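Local coordinates for protein intracellular serine protease (Bacillus licheniformis, PDB 4ZOQ) that cleaves peptide bonds sequence-specifically as a lanthipeptide protease, probably through the charge-relay chemistry of the subtilase family, at residues 40-46 and 98-104; 55-61 and 249-253; 165-169 and 302-306. All coordinates share one frame; numbering follows the deposited sequence.

Contact 1 of 3, residues 40-46 and 98-104; sequences RGHPDVK and APDVTIT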
loop_
_atom_site.group_PDB
_atom_site.type_symbol
_atom_site.label_atom_id
_atom_site.label_comp_id
_atom_site.label_asym_id
_atom_site.label_seq_id
_atom_site.Cartn_x
_atom_site.Cartn_y
_atom_site.Cartn_z
ATOM N N ARG B 40 -4.937 6.910 -19.622
ATOM C CA ARG B 40 -3.830 6.006 -19.418
ATOM C C ARG B 40 -3.006 6.453 -18.219
ATOM O O ARG B 40 -2.043 5.780 -17.849
ATOM C CB ARG B 40 -2.986 5.948 -20.695
ATOM C CG ARG B 40 -2.346 4.610 -20.997
ATOM C CD ARG B 40 -1.808 4.545 -22.448
ATOM N NE ARG B 40 -1.309 3.207 -22.743
ATOM C CZ ARG B 40 -0.124 2.758 -22.327
ATOM N NH1 ARG B 40 0.676 3.556 -21.632
ATOM N NH2 ARG B 40 0.271 1.527 -22.613
ATOM N N GLY B 41 -3.384 7.595 -17.624
ATOM C CA GLY B 41 -2.640 8.171 -16.513
ATOM C C GLY B 41 -1.640 9.247 -16.904
ATOM O O GLY B 41 -1.112 9.248 -18.027
ATOM N N HIS B 42 -1.384 10.179 -15.989
ATOM C CA HIS B 42 -0.397 11.241 -16.223
ATOM C C HIS B 42 0.928 10.922 -15.570
ATOM O O HIS B 42 0.968 10.561 -14.409
ATOM C CB HIS B 42 -0.900 12.612 -15.727
ATOM C CG HIS B 42 -2.067 13.152 -16.502
ATOM N ND1 HIS B 42 -2.636 14.383 -16.237
ATOM C CD2 HIS B 42 -2.793 12.615 -17.510
ATOM C CE1 HIS B 42 -3.649 14.586 -17.055
ATOM N NE2 HIS B 42 -3.773 13.524 -17.834
ATOM N N PRO B 43 2.028 11.066 -16.323
ATOM C CA PRO B 43 3.354 10.893 -15.732
ATOM C C PRO B 43 3.593 11.778 -14.510
ATOM O O PRO B 43 4.385 11.376 -13.677
ATOM C CB PRO B 43 4.299 11.290 -16.877
ATOM C CG PRO B 43 3.539 10.996 -18.107
ATOM C CD PRO B 43 2.093 11.247 -17.788
ATOM N N ASP B 44 2.939 12.933 -14.399
ATOM C CA ASP B 44 3.169 13.835 -13.252
ATOM C C ASP B 44 2.150 13.653 -12.126
ATOM O O ASP B 44 2.092 14.460 -11.200
ATOM C CB ASP B 44 3.203 15.308 -13.695
ATOM C CG ASP B 44 1.882 15.791 -14.173
ATOM O OD1 ASP B 44 1.101 14.947 -14.638
ATOM O OD2 ASP B 44 1.628 17.004 -14.110
ATOM N N VAL B 45 1.305 12.636 -12.244
ATOM C CA VAL B 45 0.603 12.110 -11.077
ATOM C C VAL B 45 1.487 11.014 -10.478
ATOM O O VAL B 45 1.930 10.106 -11.182
ATOM C CB VAL B 45 -0.787 11.540 -11.418
ATOM C CG1 VAL B 45 -1.289 10.621 -10.303
ATOM C CG2 VAL B 45 -1.762 12.660 -11.743
ATOM N N LYS B 46 1.788 11.115 -9.191
ATOM C CA LYS B 46 2.774 10.206 -8.597
ATOM C C LYS B 46 2.136 9.336 -7.506
ATOM O O LYS B 46 1.441 9.843 -6.604
ATOM C CB LYS B 46 3.963 10.997 -8.002
ATOM C CG LYS B 46 4.803 11.731 -9.037
ATOM C CD LYS B 46 6.097 12.292 -8.444
ATOM C CE LYS B 46 5.848 13.479 -7.527
ATOM N NZ LYS B 46 7.144 13.889 -6.889
ATOM N N ALA B 98 -2.969 1.775 -14.609
ATOM C CA ALA B 98 -2.554 3.130 -14.936
ATOM C C ALA B 98 -1.113 3.123 -15.400
ATOM O O ALA B 98 -0.207 3.444 -14.624
ATOM C CB ALA B 98 -2.703 4.028 -13.743
ATOM N N PRO B 99 -0.892 2.726 -16.654
ATOM C CA PRO B 99 0.480 2.462 -17.097
ATOM C C PRO B 99 1.369 3.695 -17.186
ATOM O O PRO B 99 2.578 3.539 -17.155
ATOM C CB PRO B 99 0.289 1.797 -18.480
ATOM C CG PRO B 99 -1.142 1.986 -18.848
ATOM C CD PRO B 99 -1.908 2.199 -17.583
ATOM N N ASP B 100 0.804 4.891 -17.213
ATOM C CA ASP B 100 1.636 6.076 -17.376
ATOM C C ASP B 100 1.834 6.916 -16.108
ATOM O O ASP B 100 2.620 7.862 -16.142
ATOM C CB ASP B 100 1.048 6.961 -18.484
ATOM C CG ASP B 100 1.257 6.373 -19.862
ATOM O OD1 ASP B 100 2.264 5.661 -20.020
ATOM O OD2 ASP B 100 0.399 6.586 -20.762
ATOM N N VAL B 101 1.153 6.599 -15.001
ATOM C CA VAL B 101 1.403 7.357 -13.766
ATOM C C VAL B 101 2.779 7.031 -13.240
ATOM O O VAL B 101 3.308 5.944 -13.491
ATOM C CB VAL B 101 0.370 7.099 -12.668
ATOM C CG1 VAL B 101 -0.965 7.705 -13.063
ATOM C CG2 VAL B 101 0.266 5.623 -12.360
ATOM N N THR B 102 3.381 7.970 -12.511
ATOM C CA THR B 102 4.738 7.722 -12.038
ATOM C C THR B 102 4.674 6.896 -10.756
ATOM O O THR B 102 3.756 7.057 -9.951
ATOM C CB THR B 102 5.511 9.052 -11.813
ATOM O OG1 THR B 102 5.750 9.684 -13.078
ATOM C CG2 THR B 102 6.837 8.805 -11.124
ATOM N N ILE B 103 5.609 5.969 -10.586
ATOM C CA ILE B 103 5.615 5.165 -9.374
ATOM C C ILE B 103 6.923 5.398 -8.626
ATOM O O ILE B 103 7.989 5.198 -9.182
ATOM C CB ILE B 103 5.458 3.644 -9.674
ATOM C CG1 ILE B 103 4.095 3.324 -10.286
ATOM C CG2 ILE B 103 5.646 2.821 -8.414
ATOM C CD1 ILE B 103 4.027 1.921 -10.929
ATOM N N THR B 104 6.848 5.783 -7.358
ATOM C CA THR B 104 8.063 6.008 -6.578
ATOM C C THR B 104 8.190 5.022 -5.427
ATOM O O THR B 104 7.351 5.016 -4.527
ATOM C CB THR B 104 8.100 7.416 -5.966
ATOM O OG1 THR B 104 7.748 8.404 -6.944
ATOM C CG2 THR B 104 9.474 7.698 -5.377
HETATM O O HOH W 1 -1.031 8.919 -21.142
#
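R40 and D100 join in a salt bridge: NH1 of R40 lies 3.1 Å from OD1 of D100 and donates to D100 OD2. OD2 sits in the guanidinium plane, but the carboxylate is turned 44° from that plane and is met from above its own. The R40 chain, extended from CG to NE, carries its flat head across P99, whose CG stands 3.6 Å above the guanidinium centre; the rigid proline ring packs there, leaving the N-H edge to D100. Behind the charges, D100 N donates to R40 O at 3.0 Å, and a water links D100 OD2 to G41 O. G41 fits because a CB would hit V101 CG1 and, at its backbone angles, R40 O. In V101, chi1 of -70° sets CG1 anti to the carbonyl carbon and presents it to V45 CG1, 4.0 Å away. T102 N then donates to V45 O (2.9 Å), and K46 pairs with T102 in parallel, K46 CG lying alongside T102 CB at 3.9 Å while its amine continues to D129 O. The loop before strand 46-51 is thereby set against the start of the neighbouring strand 102-110; helix 275-297 packs on V45 and V101, and helix 86-97 adds I94 against V101.

Contact 2 of 3, residues 55-61 and 249-253; sequences DLDHPDL and TYPKG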
loop_
_atom_site.group_PDB
_atom_site.type_symbol
_atom_site.label_atom_id
_atom_site.label_comp_id
_atom_site.label_asym_id
_atom_site.label_seq_id
_atom_site.Cartn_x
_atom_site.Cartn_y
_atom_site.Cartn_z
ATOM N N ASP B 55 12.091 -3.396 -8.557
ATOM C CA ASP B 55 12.911 -3.817 -9.669
ATOM C C ASP B 55 12.888 -2.721 -10.740
ATOM O O ASP B 55 12.043 -2.710 -11.640
ATOM C CB ASP B 55 12.390 -5.157 -10.196
ATOM C CG ASP B 55 13.286 -5.763 -11.234
ATOM O OD1 ASP B 55 14.521 -5.593 -11.122
ATOM O OD2 ASP B 55 12.755 -6.426 -12.154
ATOM N N LEU B 56 13.843 -1.803 -10.616
ATOM C CA LEU B 56 13.871 -0.522 -11.336
ATOM C C LEU B 56 13.943 -0.647 -12.852
ATOM O O LEU B 56 13.579 0.284 -13.578
ATOM C CB LEU B 56 15.051 0.317 -10.836
ATOM C CG LEU B 56 14.991 0.625 -9.339
ATOM C CD1 LEU B 56 16.278 1.284 -8.852
ATOM C CD2 LEU B 56 13.806 1.530 -9.072
ATOM N N ASP B 57 14.468 -1.763 -13.341
ATOM C CA ASP B 57 14.622 -1.878 -14.773
ATOM C C ASP B 57 13.720 -2.975 -15.380
ATOM O O ASP B 57 13.960 -3.443 -16.504
ATOM C CB ASP B 57 16.102 -2.150 -15.092
ATOM C CG ASP B 57 16.488 -1.726 -16.495
ATOM O OD1 ASP B 57 15.967 -0.681 -16.963
ATOM O OD2 ASP B 57 17.295 -2.439 -17.136
ATOM N N HIS B 58 12.663 -3.347 -14.669
ATOM C CA HIS B 58 11.660 -4.268 -15.206
ATOM C C HIS B 58 11.053 -3.646 -16.461
ATOM O O HIS B 58 10.674 -2.474 -16.444
ATOM C CB HIS B 58 10.572 -4.592 -14.165
ATOM C CG HIS B 58 9.683 -5.740 -14.548
ATOM N ND1 HIS B 58 8.728 -5.652 -15.544
ATOM C CD2 HIS B 58 9.621 -7.011 -14.082
ATOM C CE1 HIS B 58 8.111 -6.813 -15.666
ATOM N NE2 HIS B 58 8.632 -7.654 -14.790
ATOM N N PRO B 59 10.995 -4.415 -17.563
ATOM C CA PRO B 59 10.530 -3.900 -18.863
ATOM C C PRO B 59 9.192 -3.178 -18.771
ATOM O O PRO B 59 8.974 -2.158 -19.432
ATOM C CB PRO B 59 10.378 -5.171 -19.724
ATOM C CG PRO B 59 11.234 -6.182 -19.070
ATOM C CD PRO B 59 11.254 -5.866 -17.600
ATOM N N ASP B 60 8.312 -3.680 -17.913
ATOM C CA ASP B 60 6.991 -3.089 -17.794
ATOM C C ASP B 60 6.964 -1.867 -16.884
ATOM O O ASP B 60 6.110 -0.999 -17.042
ATOM C CB ASP B 60 6.011 -4.143 -17.299
ATOM C CG ASP B 60 5.856 -5.284 -18.272
ATOM O OD1 ASP B 60 5.909 -5.039 -19.502
ATOM O OD2 ASP B 60 5.684 -6.427 -17.809
ATOM N N LEU B 61 7.914 -1.768 -15.958
ATOM C CA LEU B 61 7.832 -0.721 -14.930
ATOM C C LEU B 61 8.823 0.437 -15.151
ATOM O O LEU B 61 8.569 1.548 -14.703
ATOM C CB LEU B 61 8.071 -1.330 -13.540
ATOM C CG LEU B 61 7.194 -2.548 -13.247
ATOM C CD1 LEU B 61 7.497 -3.181 -11.867
ATOM C CD2 LEU B 61 5.707 -2.216 -13.418
ATOM N N THR B 249 3.890 -8.684 -11.978
ATOM C CA THR B 249 5.252 -8.433 -12.417
ATOM C C THR B 249 6.151 -8.851 -11.273
ATOM O O THR B 249 5.903 -8.539 -10.107
ATOM C CB THR B 249 5.488 -6.976 -12.810
ATOM O OG1 THR B 249 4.931 -6.130 -11.803
ATOM C CG2 THR B 249 4.802 -6.650 -14.126
ATOM N N TYR B 250 7.199 -9.578 -11.627
ATOM C CA TYR B 250 8.111 -10.161 -10.655
ATOM C C TYR B 250 9.521 -9.781 -11.122
ATOM O O TYR B 250 9.731 -9.627 -12.338
ATOM C CB TYR B 250 7.887 -11.670 -10.582
ATOM C CG TYR B 250 8.383 -12.326 -9.311
ATOM C CD1 TYR B 250 7.806 -12.024 -8.072
ATOM C CD2 TYR B 250 9.387 -13.292 -9.357
ATOM C CE1 TYR B 250 8.248 -12.629 -6.908
ATOM C CE2 TYR B 250 9.831 -13.912 -8.205
ATOM C CZ TYR B 250 9.255 -13.578 -6.984
ATOM O OH TYR B 250 9.699 -14.194 -5.854
ATOM N N PRO B 251 10.453 -9.529 -10.173
ATOM C CA PRO B 251 11.793 -9.055 -10.560
ATOM C C PRO B 251 12.399 -9.941 -11.653
ATOM O O PRO B 251 12.507 -11.153 -11.501
ATOM C CB PRO B 251 12.584 -9.139 -9.261
ATOM C CG PRO B 251 11.556 -8.988 -8.176
ATOM C CD PRO B 251 10.336 -9.703 -8.709
ATOM N N LYS B 252 12.752 -9.328 -12.773
ATOM C CA LYS B 252 13.070 -10.096 -13.961
ATOM C C LYS B 252 14.305 -10.984 -13.753
ATOM O O LYS B 252 14.419 -12.053 -14.351
ATOM C CB LYS B 252 13.277 -9.161 -15.150
ATOM C CG LYS B 252 14.724 -8.914 -15.461
ATOM C CD LYS B 252 14.958 -7.704 -16.345
ATOM C CE LYS B 252 14.890 -6.419 -15.554
ATOM N NZ LYS B 252 15.008 -5.284 -16.503
ATOM N N GLY B 253 15.216 -10.567 -12.887
ATOM C CA GLY B 253 16.411 -11.354 -12.672
ATOM C C GLY B 253 16.261 -12.341 -11.539
ATOM O O GLY B 253 17.249 -12.896 -11.070
HETATM O O HOH W 2 15.714 -8.421 -11.485
#
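Two loops beside the predicted charge-relay site of the subtilase fold meet here, the type I turn D55 to H58 facing P251 and K252; the side chain of neighbouring Y250 is about 7 Å from that of H86. D55 has CG anti to its own N (chi1 -172°), which swings the carboxylate over to the second loop. Its OD2 accepts K252 N at 3.0 Å, from a donor 44° out of the carboxylate plane, and a water joins OD1 to G253 N. A short acid suits this place because one oxygen takes K252 N directly and the other reaches G253 N through the water.

H58 is wedged between T249 and P59. The CB of T249 lies over one ring face, a CH-pi contact of 4.1 Å to the centroid, and P59 CD covers the opposite face; Y250 O comes to the edge, 3.1 Å from H58 CD2. Just past the turn, H58 ND1 accepts D60 N at 3.1 Å, nearly in the ring plane, and NE2 bonds to G268 O. Held at both nitrogens, the imidazole has its rotation fixed. The methyl of T249 reaches the same ring, CG2 lying 3.7 Å from H58 CE1, while OG1 bonds to T88 O. K252 leans toward D57, but the salt bridge is long and the position of the amine doubtful.

T249 ends strand 246-249 and touches Y269 of strand 269-272, whose hydroxyl also bonds D60. On the other loop, L61 packs on T88 and A91 of helix 86-97, the helix that begins with H86.

Contact 3 of 3, residues 165-169 and 302-306; sequences HQVLV and SAKQV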
loop_
_atom_site.group_PDB
_atom_site.type_symbol
_atom_site.label_atom_id
_atom_site.label_comp_id
_atom_site.label_asym_id
_atom_site.label_seq_id
_atom_site.Cartn_x
_atom_site.Cartn_y
_atom_site.Cartn_z
ATOM N N HIS B 165 -3.078 17.190 3.500
ATOM C CA HIS B 165 -2.525 17.649 2.245
ATOM C C HIS B 165 -3.179 17.015 1.033
ATOM O O HIS B 165 -2.620 17.043 -0.069
ATOM C CB HIS B 165 -1.020 17.404 2.204
ATOM C CG HIS B 165 -0.237 18.302 3.115
ATOM N ND1 HIS B 165 -0.041 18.032 4.453
ATOM C CD2 HIS B 165 0.350 19.505 2.883
ATOM C CE1 HIS B 165 0.670 19.009 4.996
ATOM N NE2 HIS B 165 0.910 19.919 4.066
ATOM N N GLN B 166 -4.390 16.503 1.238
ATOM C CA GLN B 166 -5.202 15.941 0.164
ATOM C C GLN B 166 -4.563 14.720 -0.538
ATOM O O GLN B 166 -4.793 14.477 -1.720
ATOM C CB GLN B 166 -5.493 17.049 -0.856
ATOM C CG GLN B 166 -6.172 18.262 -0.216
ATOM C CD GLN B 166 -7.537 17.918 0.336
ATOM O OE1 GLN B 166 -8.216 17.034 -0.179
ATOM N NE2 GLN B 166 -7.948 18.607 1.385
ATOM N N VAL B 167 -3.789 13.938 0.208
ATOM C CA VAL B 167 -3.176 12.733 -0.334
ATOM C C VAL B 167 -3.921 11.467 0.106
ATOM O O VAL B 167 -4.073 11.217 1.300
ATOM C CB VAL B 167 -1.719 12.603 0.098
ATOM C CG1 VAL B 167 -1.119 11.397 -0.533
ATOM C CG2 VAL B 167 -0.947 13.854 -0.270
ATOM N N LEU B 168 -4.366 10.674 -0.867
ATOM C CA LEU B 168 -5.048 9.412 -0.590
ATOM C C LEU B 168 -4.064 8.351 -0.157
ATOM O O LEU B 168 -2.948 8.278 -0.680
ATOM C CB LEU B 168 -5.792 8.942 -1.826
ATOM C CG LEU B 168 -6.945 9.886 -2.120
ATOM C CD1 LEU B 168 -7.350 9.777 -3.562
ATOM C CD2 LEU B 168 -8.102 9.555 -1.197
ATOM N N VAL B 169 -4.461 7.574 0.846
ATOM C CA VAL B 169 -3.652 6.465 1.339
ATOM C C VAL B 169 -4.470 5.179 1.304
ATOM O O VAL B 169 -5.483 5.054 1.982
ATOM C CB VAL B 169 -3.150 6.728 2.782
ATOM C CG1 VAL B 169 -2.288 5.571 3.274
ATOM C CG2 VAL B 169 -2.399 8.066 2.856
ATOM N N SER B 302 -9.984 17.278 -4.723
ATOM C CA SER B 302 -9.710 16.971 -3.323
ATOM C C SER B 302 -9.681 15.443 -3.149
ATOM O O SER B 302 -10.182 14.722 -4.022
ATOM C CB SER B 302 -10.763 17.583 -2.428
ATOM O OG SER B 302 -11.996 16.923 -2.606
ATOM N N ALA B 303 -9.075 14.963 -2.057
ATOM C CA ALA B 303 -9.061 13.538 -1.705
ATOM C C ALA B 303 -10.479 13.016 -1.597
ATOM O O ALA B 303 -10.761 11.871 -1.942
ATOM C CB ALA B 303 -8.316 13.308 -0.407
ATOM N N LYS B 304 -11.372 13.874 -1.114
ATOM C CA LYS B 304 -12.774 13.522 -0.952
ATOM C C LYS B 304 -13.449 13.361 -2.294
ATOM O O LYS B 304 -14.247 12.453 -2.493
ATOM C CB LYS B 304 -13.532 14.621 -0.191
ATOM C CG LYS B 304 -13.643 14.456 1.294
ATOM C CD LYS B 304 -14.487 15.589 1.906
ATOM C CE LYS B 304 -14.395 15.588 3.437
ATOM N NZ LYS B 304 -14.776 16.886 4.061
ATOM N N GLN B 305 -13.094 14.215 -3.240
ATOM C CA GLN B 305 -13.671 14.087 -4.566
ATOM C C GLN B 305 -13.314 12.755 -5.228
ATOM O O GLN B 305 -14.175 12.112 -5.822
ATOM C CB GLN B 305 -13.222 15.232 -5.449
ATOM C CG GLN B 305 -14.041 16.479 -5.250
ATOM C CD GLN B 305 -13.457 17.665 -5.989
ATOM O OE1 GLN B 305 -12.372 18.154 -5.659
ATOM N NE2 GLN B 305 -14.147 18.094 -7.045
ATOM N N VAL B 306 -12.053 12.347 -5.122
ATOM C CA VAL B 306 -11.612 11.084 -5.705
ATOM C C VAL B 306 -12.271 9.922 -4.977
ATOM O O VAL B 306 -12.773 8.998 -5.611
ATOM C CB VAL B 306 -10.096 10.944 -5.673
ATOM C CG1 VAL B 306 -9.684 9.653 -6.345
ATOM C CG2 VAL B 306 -9.479 12.123 -6.392
HETATM O O HOH W 3 -10.446 16.006 0.861
#
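The carboxamide of Q166 meets S302 and A303 through its oxygen end, and neither of its faces is stacked by residues 302-306. OE1 accepts A303 N at 2.9 Å, the donor lying nearly in line with the C=O bond and the N-H pointing straight at the oxygen (164°). It also touches S302 CB and takes a bond from a water, which in turn accepts from K304 N. One amide oxygen thus serves one N-H of the first turn of helix 303-313 directly and a second, that of K304, through the water, and the positive end of the helix dipole would probably polarise it further. The glutamine chain bends at chi2 (-64°), which turns the amide across to that helix end. The second flat group, the amide of Q305, accepts S302 N through OE1 at 2.7 Å, with the donor tilted from the carbonyl plane. In return, S302 OG accepts Q305 N at 3.0 Å; a serine suits the N-cap because its short hydroxyl reaches back to that N-H.

Beneath these polar groups, L168 sends one branch to each helix residue facing it. Its CD2 lies 3.8 Å from A303 CB, where a small side chain allows close approach, and its CD1 lies 3.6 Å from V306 CG1. An alanine in place of L168 lacks both branches and would probably open a gap between strand and helix, with A303 CB and V306 CG1 losing their apolar partner.

V306 is further packed by A286, V289 and I290 of helix 275-297, and L168 begins strand 168-172 of the central sheet. Q166, at positive phi, is the C-prime residue of the Schellman motif ending helix 146-164. The Schellman end of that helix thus faces the capping box that starts helix 303-313, where strand 168-172 enters the central sheet.

Contacts 1 and 3 both reach the largely parallel sheet of the subtilase domain: contact 1 joins strands 46-51 and 102-110, while contact 3 lies at strand 168-172, beyond strand 133-136. Their centres are about 16 Å apart, and helix 275-297 packs against both. Contact 2 lies about 16 Å from contact 1 and about 29 Å from contact 3, centre to centre, in the loops near the predicted charge-relay residues; helix 86-97 touches contacts 1 and 2. Along the chain, contact 1 closes before contact 3 opens, whereas contact 2 interleaves with each. Sequence-distant segments thus knit one domain together, from the sheet to the loops beside the predicted active site.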